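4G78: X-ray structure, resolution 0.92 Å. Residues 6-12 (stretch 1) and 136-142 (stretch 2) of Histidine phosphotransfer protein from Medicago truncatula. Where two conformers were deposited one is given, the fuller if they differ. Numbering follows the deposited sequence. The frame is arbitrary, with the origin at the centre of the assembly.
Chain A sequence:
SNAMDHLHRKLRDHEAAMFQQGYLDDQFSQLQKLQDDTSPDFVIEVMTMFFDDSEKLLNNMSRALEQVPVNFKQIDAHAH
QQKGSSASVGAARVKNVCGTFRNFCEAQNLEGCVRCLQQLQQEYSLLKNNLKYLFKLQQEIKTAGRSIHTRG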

# COMPACT_ATOMS: atom_id res chain seq x y z
N HIS A 6 -6.15 8.23 24.73
CA HIS A 6 -4.91 7.72 24.22
C HIS A 6 -5.08 7.06 22.88
O HIS A 6 -4.18 7.11 22.04
CB HIS A 6 -4.23 6.79 25.22
CG HIS A 6 -4.92 5.58 25.60
ND1 HIS A 6 -5.96 5.55 26.50
CD2 HIS A 6 -4.72 4.32 25.20
CE1 HIS A 6 -6.34 4.29 26.59
NE2 HIS A 6 -5.62 3.50 25.80
N LEU A 7 -6.21 6.39 22.62
CA LEU A 7 -6.44 5.75 21.34
C LEU A 7 -6.64 6.76 20.22
O LEU A 7 -6.13 6.62 19.13
CB LEU A 7 -7.66 4.83 21.35
CG LEU A 7 -7.57 3.64 22.31
CD1 LEU A 7 -8.85 2.86 22.17
CD2 LEU A 7 -6.34 2.80 22.09
N HIS A 8 -7.44 7.82 20.51
CA HIS A 8 -7.65 8.84 19.56
C HIS A 8 -6.37 9.58 19.19
O HIS A 8 -6.10 9.87 18.03
CB HIS A 8 -8.69 9.84 20.02
CG HIS A 8 -10.14 9.31 19.98
ND1 HIS A 8 -10.60 8.42 20.86
CD2 HIS A 8 -11.12 9.61 19.14
CE1 HIS A 8 -11.91 8.19 20.57
NE2 HIS A 8 -12.24 8.92 19.53
N ARG A 9 -5.57 9.91 20.20
CA ARG A 9 -4.30 10.58 19.98
C ARG A 9 -3.36 9.68 19.18
O ARG A 9 -2.70 10.14 18.26
CB ARG A 9 -3.64 10.99 21.29
CG ARG A 9 -4.34 12.13 22.01
CD ARG A 9 -3.52 12.60 23.21
NE ARG A 9 -3.93 11.91 24.42
CZ ARG A 9 -3.20 11.03 25.09
NH1 ARG A 9 -2.00 10.68 24.67
NH2 ARG A 9 -3.72 10.48 26.17
N LYS A 10 -3.29 8.41 19.54
CA LYS A 10 -2.39 7.51 18.82
C LYS A 10 -2.80 7.38 17.36
O LYS A 10 -1.95 7.36 16.46
CB LYS A 10 -2.28 6.16 19.50
CG LYS A 10 -1.30 5.21 18.83
CD LYS A 10 0.13 5.60 18.77
CE LYS A 10 0.80 5.60 20.11
NZ LYS A 10 0.96 4.23 20.63
N LEU A 11 -4.11 7.25 17.11
CA LEU A 11 -4.57 7.12 15.75
C LEU A 11 -4.19 8.33 14.94
O LEU A 11 -3.64 8.23 13.82
CB LEU A 11 -6.06 6.86 15.73
CG LEU A 11 -6.72 6.79 14.36
CD1 LEU A 11 -6.04 5.78 13.44
CD2 LEU A 11 -8.17 6.51 14.52
N ARG A 12 -4.48 9.55 15.47
CA ARG A 12 -4.17 10.75 14.71
C ARG A 12 -2.64 10.85 14.52
O ARG A 12 -2.19 11.27 13.43
CB ARG A 12 -4.70 11.99 15.44
CG ARG A 12 -6.19 12.12 15.40
CD ARG A 12 -6.68 13.47 15.94
NE ARG A 12 -6.40 13.69 17.30
CZ ARG A 12 -7.17 13.48 18.36
NH1 ARG A 12 -8.38 12.95 18.23
NH2 ARG A 12 -6.71 13.77 19.57
N LYS A 136 -6.53 -1.23 13.41
CA LYS A 136 -6.72 -1.77 14.77
C LYS A 136 -7.21 -0.68 15.70
O LYS A 136 -8.15 -0.88 16.47
CB LYS A 136 -5.36 -2.34 15.27
CG LYS A 136 -5.42 -2.89 16.74
CD LYS A 136 -4.01 -3.34 17.20
CE LYS A 136 -3.96 -4.06 18.47
NZ LYS A 136 -4.14 -3.25 19.66
N LEU A 137 -6.56 0.47 15.66
CA LEU A 137 -6.94 1.57 16.54
C LEU A 137 -8.36 2.04 16.20
O LEU A 137 -9.16 2.31 17.11
CB LEU A 137 -5.96 2.73 16.37
CG LEU A 137 -4.51 2.41 16.83
CD1 LEU A 137 -3.57 3.48 16.31
CD2 LEU A 137 -4.45 2.30 18.36
N GLN A 138 -8.69 2.17 14.92
CA GLN A 138 -10.03 2.60 14.53
C GLN A 138 -11.07 1.65 15.07
O GLN A 138 -12.15 2.07 15.55
CB GLN A 138 -10.22 2.61 13.02
CG GLN A 138 -9.49 3.76 12.43
CD GLN A 138 -9.54 3.90 10.95
OE1 GLN A 138 -9.14 4.95 10.40
NE2 GLN A 138 -9.93 2.89 10.24
N GLN A 139 -10.82 0.36 14.98
CA GLN A 139 -11.74 -0.66 15.44
C GLN A 139 -11.96 -0.59 16.97
O GLN A 139 -13.01 -0.79 17.47
CB GLN A 139 -11.32 -2.03 14.96
CG GLN A 139 -11.50 -2.14 13.43
CD GLN A 139 -12.84 -1.79 12.89
OE1 GLN A 139 -13.91 -2.07 13.34
NE2 GLN A 139 -12.56 -1.00 11.84
N GLU A 140 -10.82 -0.34 17.68
CA GLU A 140 -10.93 -0.24 19.14
C GLU A 140 -11.76 0.99 19.54
O GLU A 140 -12.53 0.94 20.49
CB GLU A 140 -9.55 -0.19 19.76
CG GLU A 140 -8.83 -1.52 19.67
CD GLU A 140 -7.42 -1.49 20.17
OE1 GLU A 140 -6.95 -0.46 20.65
OE2 GLU A 140 -6.78 -2.60 20.10
N ILE A 141 -11.60 2.09 18.83
CA ILE A 141 -12.41 3.28 19.07
C ILE A 141 -13.87 2.99 18.81
O ILE A 141 -14.77 3.33 19.61
CB ILE A 141 -11.89 4.45 18.27
CG1 ILE A 141 -10.54 4.92 18.82
CG2 ILE A 141 -12.91 5.60 18.23
CD1 ILE A 141 -9.79 5.88 17.97
N LYS A 142 -14.18 2.30 17.72
CA LYS A 142 -15.58 1.90 17.43
C LYS A 142 -16.14 1.07 18.56
O LYS A 142 -17.27 1.21 18.96
CB LYS A 142 -15.63 1.17 16.12
CG LYS A 142 -17.02 0.84 15.61
CD LYS A 142 -17.03 0.64 14.11
CE LYS A 142 -16.31 -0.57 13.64
NZ LYS A 142 -16.89 -1.16 12.35

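Two helical segments far apart in sequence pack side by side and run nearly antiparallel, at 152° between their N-to-C directions. Their axes come within 9.6 Å. The nearest CA atoms across the stretches are those of Leu11 and Leu137, 6.1 Å apart. Together the two stretches bury 444 Å². No hydrogen bond or salt bridge links them, so the contact rests on side-chain packing.

Aliphatic packing makes up most of it. Leu7 and Leu11 are one helical turn apart, as are Leu137 and Ile141. All four point their CA-to-CB bonds toward the other helix. Because the helices run in opposing directions, Leu7 reaches Ile141 while Leu11 sits beside Leu137. Leu7 CB lies 3.8 Å from Ile141 CG1, and Leu7 CD2 lies 4.2 Å from Leu137 CD2. Leu11 CB and Leu137 CB are 4.2 Å apart, and Leu137 CD1 comes within 3.8 Å of Leu11 CA, close against the backbone. Leu11 CD2 touches Ile141 CD1 at 3.9 Å. Ile141 has the largest covered area of the set, 92 Å², and Leu137 is the buried one. Branched hydrocarbon side chains suit these places, since they pack against one another and bring no polar group that needs a partner.

One contact involves an aromatic ring. The CA-to-CB bond of His8 points away from the second helix, but the end of its side chain comes nearer. Ile141 CD1 stands over one face of the His8 ring, 3.9 Å from its centroid and 7° off the normal, a CH-pi contact. His8 CE1 also lies 3.6 Å from Ile141 CG2. The flat imidazole thus offers a surface to the isoleucine, while its ND1 is hydrogen-bonded to a residue just outside the stretch.

Longer polar residues also make contacts, Lys10 and Gln138 through carbon atoms and Glu140 through a carboxylate oxygen. Lys10 CG packs 3.8 Å from Leu137 CD1, while the end of the lysine leads away and its NZ is hydrogen-bonded elsewhere in the structure. Gln138 points its CA-to-CB bond away, yet its CG lies 3.7 Å from Leu11 CD2. Glu140 OE1 is 3.6 Å from Leu7 CD2, a van der Waals contact. The other carboxylate oxygen, Glu140 OE2, accepts a hydrogen bond from Lys136 NZ at 2.8 Å, part of a salt bridge within the second helix.

Within each helix, backbone hydrogen bonds join the paired apolar residues. Leu11 N donates to Leu7 O at 2.9 Å, and Ile141 N to Leu137 O at 3.0 Å.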